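Side-chain contacts in Ral guanine nucleotide dissociation stimulator-like 2 (Mus musculus, PDB 4JGW), which probably acts as a guanine nucleotide exchange factor and associates in vitro with the GTP-bound forms of Rap1A and H-Ras: residues 300-305 against 341-346; 258-263 against 314-319. All coordinates share one frame; numbering follows the deposited sequence.

Interactions 1 and 2 lie within the RasGEF (CDC25-homology) domain, their centres 15 Å apart. Their segments alternate along the chain: each lies on or at the end of one helix, in the order 244-264, 284-303, 307-318 and 334-344. The two contacts also meet directly, because C344 SG of 341-346 packs 3.6 Å from V314 CG2 and 3.1 Å from Q318 NE2, both on 314-319. Helix 307-318 therefore presents one side to 258-263 and another to 341-346. Interaction 2 is the larger (174 Å² against 96 Å²) and the more buried, with three of its four touching residues buried against one of three. No bound nucleotide or G protein is part of either contact.

Interaction 1 (300-305 against 341-346); sequences ECRLLR and SSLCQI
This is a small, apolar, partly buried side-chain contact near the C-terminal ends of two helices of the RasGEF domain, 284-303 and 334-344, and R302 reaches across it to L343 and I346. The backbones stay well apart, with the nearest CA atoms, those of R302 and L343, at 8.5 Å, and the segments bury only 96 Å² between them. No hydrogen bond or salt bridge crosses the gap.

The touching is done by the aliphatic part of the arginine. R302 CD lies 3.6 Å from I346 CD1 and 3.9 Å from L343 CD2. These two methyls, from residues three apart in the sequence, are themselves 4.0 Å from each other, so the methylene rests against a continuous apolar patch. The arginine chain runs outward nearly straight through its first two torsions (chi1 -167°, chi2 -164°), which carries CD over to the opposite segment. It then bends at chi3 (102°), and the guanidinium turns back to its own helix, where NH1 forms a salt bridge with E299. That bond probably helps to hold the arginine in place while its methylene packs. I346 meets the arginine at about a right angle. L343 is also covered by A298 and E299 of helix 284-303, and I346 by S356 and L359.

The helix ends at L303, and R305, with positive phi, completes a Schellman motif with two bonds back into the last turn. Helix 307-318 packs against both segments, touched by C301 from one and by C344 from the other. An arginine methylene set against two aliphatic methyls, beside a Schellman-terminated helix, thus joins two helices of the mainly helical CDC25-homology (RasGEF) domain.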
loop_
_atom_site.group_PDB
_atom_site.type_symbol
_atom_site.label_atom_id
_atom_site.label_comp_id
_atom_site.label_asym_id
_atom_site.label_seq_id
_atom_site.Cartn_x
_atom_site.Cartn_y
_atom_site.Cartn_z
ATOM N N GLU A 300 -5.249 23.205 -0.545
ATOM C CA GLU A 300 -6.536 22.616 -0.936
ATOM C C GLU A 300 -6.483 21.086 -0.988
ATOM O O GLU A 300 -7.489 20.416 -0.736
ATOM C CB GLU A 300 -7.025 23.183 -2.271
ATOM C CG GLU A 300 -7.345 24.679 -2.256
ATOM C CD GLU A 300 -8.663 25.023 -1.568
ATOM O OE1 GLU A 300 -9.433 24.103 -1.209
ATOM O OE2 GLU A 300 -8.929 26.230 -1.389
ATOM N N CYS A 301 -5.310 20.544 -1.315
ATOM C CA CYS A 301 -5.065 19.101 -1.237
ATOM C C CYS A 301 -5.161 18.592 0.206
ATOM O O CYS A 301 -5.703 17.515 0.450
ATOM C CB CYS A 301 -3.694 18.747 -1.825
ATOM S SG CYS A 301 -3.587 18.815 -3.633
ATOM N N ARG A 302 -4.638 19.377 1.148
ATOM C CA ARG A 302 -4.658 19.032 2.569
ATOM C C ARG A 302 -6.080 19.001 3.121
ATOM O O ARG A 302 -6.421 18.127 3.921
ATOM C CB ARG A 302 -3.811 20.022 3.372
ATOM C CG ARG A 302 -3.501 19.577 4.799
ATOM C CD ARG A 302 -3.009 20.740 5.645
ATOM N NE ARG A 302 -4.039 21.265 6.540
ATOM C CZ ARG A 302 -4.918 22.210 6.219
ATOM N NH1 ARG A 302 -4.913 22.747 5.007
ATOM N NH2 ARG A 302 -5.810 22.618 7.109
ATOM N N LEU A 303 -6.898 19.960 2.688
ATOM C CA LEU A 303 -8.304 20.036 3.085
ATOM C C LEU A 303 -9.087 18.839 2.556
ATOM O O LEU A 303 -10.060 18.405 3.175
ATOM C CB LEU A 303 -8.937 21.348 2.602
ATOM C CG LEU A 303 -8.423 22.651 3.230
ATOM C CD1 LEU A 303 -8.728 23.850 2.337
ATOM C CD2 LEU A 303 -8.994 22.865 4.631
ATOM N N LEU A 304 -8.651 18.313 1.413
ATOM C CA LEU A 304 -9.217 17.094 0.839
ATOM C C LEU A 304 -8.565 15.831 1.406
ATOM O O LEU A 304 -8.946 14.718 1.041
ATOM C CB LEU A 304 -9.077 17.105 -0.686
ATOM C CG LEU A 304 -9.973 18.044 -1.497
ATOM C CD1 LEU A 304 -9.483 18.101 -2.929
ATOM C CD2 LEU A 304 -11.437 17.616 -1.443
ATOM N N ARG A 305 -7.588 16.018 2.293
ATOM C CA ARG A 305 -6.825 14.923 2.905
ATOM C C ARG A 305 -6.026 14.102 1.883
ATOM O O ARG A 305 -5.816 12.898 2.063
ATOM C CB ARG A 305 -7.724 14.020 3.763
ATOM C CG ARG A 305 -8.319 14.699 4.993
ATOM C CD ARG A 305 -9.019 13.687 5.898
ATOM N NE ARG A 305 -8.082 12.697 6.435
ATOM C CZ ARG A 305 -8.426 11.647 7.176
ATOM N NH1 ARG A 305 -9.697 11.427 7.491
ATOM N NH2 ARG A 305 -7.490 10.812 7.609
ATOM N N SER A 341 4.973 27.230 5.447
ATOM C CA SER A 341 5.701 26.748 6.626
ATOM C C SER A 341 4.884 25.712 7.397
ATOM O O SER A 341 5.421 24.694 7.844
ATOM C CB SER A 341 6.069 27.913 7.550
ATOM O OG SER A 341 6.905 28.846 6.890
ATOM N N SER A 342 3.586 25.982 7.537
ATOM C CA SER A 342 2.642 25.075 8.186
ATOM C C SER A 342 2.522 23.752 7.429
ATOM O O SER A 342 2.347 22.697 8.041
ATOM C CB SER A 342 1.268 25.746 8.314
ATOM O OG SER A 342 0.327 24.895 8.942
ATOM N N LEU A 343 2.620 23.817 6.101
ATOM C CA LEU A 343 2.595 22.621 5.257
ATOM C C LEU A 343 3.907 21.847 5.324
ATOM O O LEU A 343 3.918 20.621 5.191
ATOM C CB LEU A 343 2.276 22.985 3.802
ATOM C CG LEU A 343 0.846 23.420 3.466
ATOM C CD1 LEU A 343 0.797 24.079 2.096
ATOM C CD2 LEU A 343 -0.134 22.250 3.543
ATOM N N CYS A 344 5.008 22.568 5.527
ATOM C CA CYS A 344 6.330 21.958 5.656
ATOM C C CYS A 344 6.476 21.164 6.954
ATOM O O CYS A 344 7.162 20.142 6.985
ATOM C CB CYS A 344 7.427 23.021 5.557
ATOM S SG CYS A 344 7.663 23.700 3.896
ATOM N N GLN A 345 5.821 21.632 8.014
ATOM C CA GLN A 345 5.905 20.987 9.329
ATOM C C GLN A 345 5.078 19.700 9.444
ATOM O O GLN A 345 5.259 18.929 10.390
ATOM C CB GLN A 345 5.535 21.970 10.448
ATOM C CG GLN A 345 6.543 23.106 10.652
ATOM C CD GLN A 345 7.946 22.616 10.993
ATOM O OE1 GLN A 345 8.129 21.744 11.848
ATOM N NE2 GLN A 345 8.945 23.185 10.327
ATOM N N ILE A 346 4.181 19.474 8.484
ATOM C CA ILE A 346 3.401 18.234 8.416
ATOM C C ILE A 346 4.310 17.057 8.048
ATOM O O ILE A 346 4.135 15.944 8.550
ATOM C CB ILE A 346 2.221 18.344 7.409
ATOM C CG1 ILE A 346 1.264 19.465 7.826
ATOM C CG2 ILE A 346 1.461 17.019 7.300
ATOM C CD1 ILE A 346 0.301 19.892 6.733
#

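Interaction 2 (258-263 against 314-319); sequences GAVVSS and VSALQS
No aromatic ring or side-chain amide lies between V260, V261, A316 and L317; the flat group met across the contact is the peptide carbonyl of A316, whose O is 3.9 Å from V261 CG2. Of the rings around it, the indole of W294, on helix 284-303, touches V260, and its NE1 is hydrogen-bonded to S263 OG; the other, the phenyl ring of F340, belongs to a side chain that packs on L317.

Everything else is aliphatic. A316 CB points at the other helix and meets both valines, lying 3.7 Å from V260 CB and 3.9 Å from V261 CG2. Having only a methyl there lets the backbones come close: the CA atoms of V261 and A316 are 5.9 Å apart, and the axes of the two short helical segments pass at 8.5 Å, at an angle of 38° (signed, -38°). V260 holds CG1 anti to its own nitrogen (chi1 -180°), placing that methyl 3.7 Å from L317 CD2, and the two side chains cross at about a right angle. The contact buries 174 Å² and includes no hydrogen bond across it.

Several elements of the RasGEF domain close around this pair. L291 and I295 of helix 284-303 pack on L317, as does F340 of helix 334-344, while I322 of helix 320-323 touches both V261 and L317. Near the C-terminal end of helix 244-264, S262 OG bonds to A267 O, where strand 267-269 begins.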
loop_
_atom_site.group_PDB
_atom_site.type_symbol
_atom_site.label_atom_id
_atom_site.label_comp_id
_atom_site.label_asym_id
_atom_site.label_seq_id
_atom_site.Cartn_x
_atom_site.Cartn_y
_atom_site.Cartn_z
ATOM N N GLY A 258 7.065 17.327 -10.443
ATOM C CA GLY A 258 7.690 17.832 -11.661
ATOM C C GLY A 258 6.950 19.026 -12.235
ATOM O O GLY A 258 7.571 19.997 -12.667
ATOM N N ALA A 259 5.620 18.951 -12.228
ATOM C CA ALA A 259 4.771 20.042 -12.709
ATOM C C ALA A 259 5.000 21.337 -11.933
ATOM O O ALA A 259 5.037 22.418 -12.526
ATOM C CB ALA A 259 3.307 19.642 -12.656
ATOM N N VAL A 260 5.162 21.219 -10.614
ATOM C CA VAL A 260 5.402 22.374 -9.742
ATOM C C VAL A 260 6.742 23.033 -10.070
ATOM O O VAL A 260 6.804 24.243 -10.293
ATOM C CB VAL A 260 5.353 21.996 -8.235
ATOM C CG1 VAL A 260 5.595 23.220 -7.364
ATOM C CG2 VAL A 260 4.019 21.359 -7.878
ATOM N N VAL A 261 7.803 22.227 -10.102
ATOM C CA VAL A 261 9.146 22.697 -10.450
ATOM C C VAL A 261 9.139 23.370 -11.828
ATOM O O VAL A 261 9.642 24.485 -11.986
ATOM C CB VAL A 261 10.180 21.536 -10.417
ATOM C CG1 VAL A 261 11.525 21.982 -10.974
ATOM C CG2 VAL A 261 10.346 21.000 -8.995
ATOM N N SER A 262 8.537 22.690 -12.802
ATOM C CA SER A 262 8.474 23.150 -14.188
ATOM C C SER A 262 7.753 24.496 -14.350
ATOM O O SER A 262 8.258 25.395 -15.030
ATOM C CB SER A 262 7.816 22.075 -15.059
ATOM O OG SER A 262 7.737 22.473 -16.415
ATOM N N SER A 263 6.589 24.634 -13.713
ATOM C CA SER A 263 5.767 25.841 -13.853
ATOM C C SER A 263 6.364 27.050 -13.140
ATOM O O SER A 263 6.329 28.162 -13.671
ATOM C CB SER A 263 4.332 25.594 -13.377
ATOM O OG SER A 263 4.239 25.619 -11.969
ATOM N N VAL A 314 4.878 20.289 -1.789
ATOM C CA VAL A 314 5.751 20.853 -0.758
ATOM C C VAL A 314 7.227 20.459 -0.948
ATOM O O VAL A 314 8.115 21.290 -0.754
ATOM C CB VAL A 314 5.236 20.543 0.683
ATOM C CG1 VAL A 314 5.673 19.162 1.157
ATOM C CG2 VAL A 314 5.702 21.607 1.662
ATOM N N SER A 315 7.480 19.210 -1.347
ATOM C CA SER A 315 8.848 18.743 -1.580
ATOM C C SER A 315 9.442 19.382 -2.832
ATOM O O SER A 315 10.641 19.661 -2.886
ATOM C CB SER A 315 8.913 17.216 -1.671
ATOM O OG SER A 315 8.223 16.730 -2.809
ATOM N N ALA A 316 8.589 19.611 -3.829
ATOM C CA ALA A 316 8.976 20.325 -5.044
ATOM C C ALA A 316 9.359 21.775 -4.743
ATOM O O ALA A 316 10.312 22.298 -5.315
ATOM C CB ALA A 316 7.859 20.271 -6.068
ATOM N N LEU A 317 8.614 22.412 -3.841
ATOM C CA LEU A 317 8.871 23.799 -3.457
ATOM C C LEU A 317 10.060 23.951 -2.502
ATOM O O LEU A 317 10.647 25.032 -2.407
ATOM C CB LEU A 317 7.614 24.438 -2.854
ATOM C CG LEU A 317 6.429 24.736 -3.783
ATOM C CD1 LEU A 317 5.253 25.273 -2.982
ATOM C CD2 LEU A 317 6.805 25.713 -4.887
ATOM N N GLN A 318 10.402 22.869 -1.802
ATOM C CA GLN A 318 11.562 22.839 -0.904
ATOM C C GLN A 318 12.828 22.415 -1.643
ATOM O O GLN A 318 13.940 22.567 -1.127
ATOM C CB GLN A 318 11.313 21.882 0.263
ATOM C CG GLN A 318 10.374 22.413 1.336
ATOM C CD GLN A 318 10.078 21.379 2.413
ATOM O OE1 GLN A 318 9.806 20.214 2.115
ATOM N NE2 GLN A 318 10.130 21.804 3.669
ATOM N N SER A 319 12.640 21.882 -2.850
ATOM C CA SER A 319 13.718 21.383 -3.698
ATOM C C SER A 319 14.747 22.470 -4.019
ATOM O O SER A 319 14.401 23.652 -4.117
ATOM C CB SER A 319 13.127 20.822 -4.993
ATOM O OG SER A 319 14.068 20.040 -5.699
#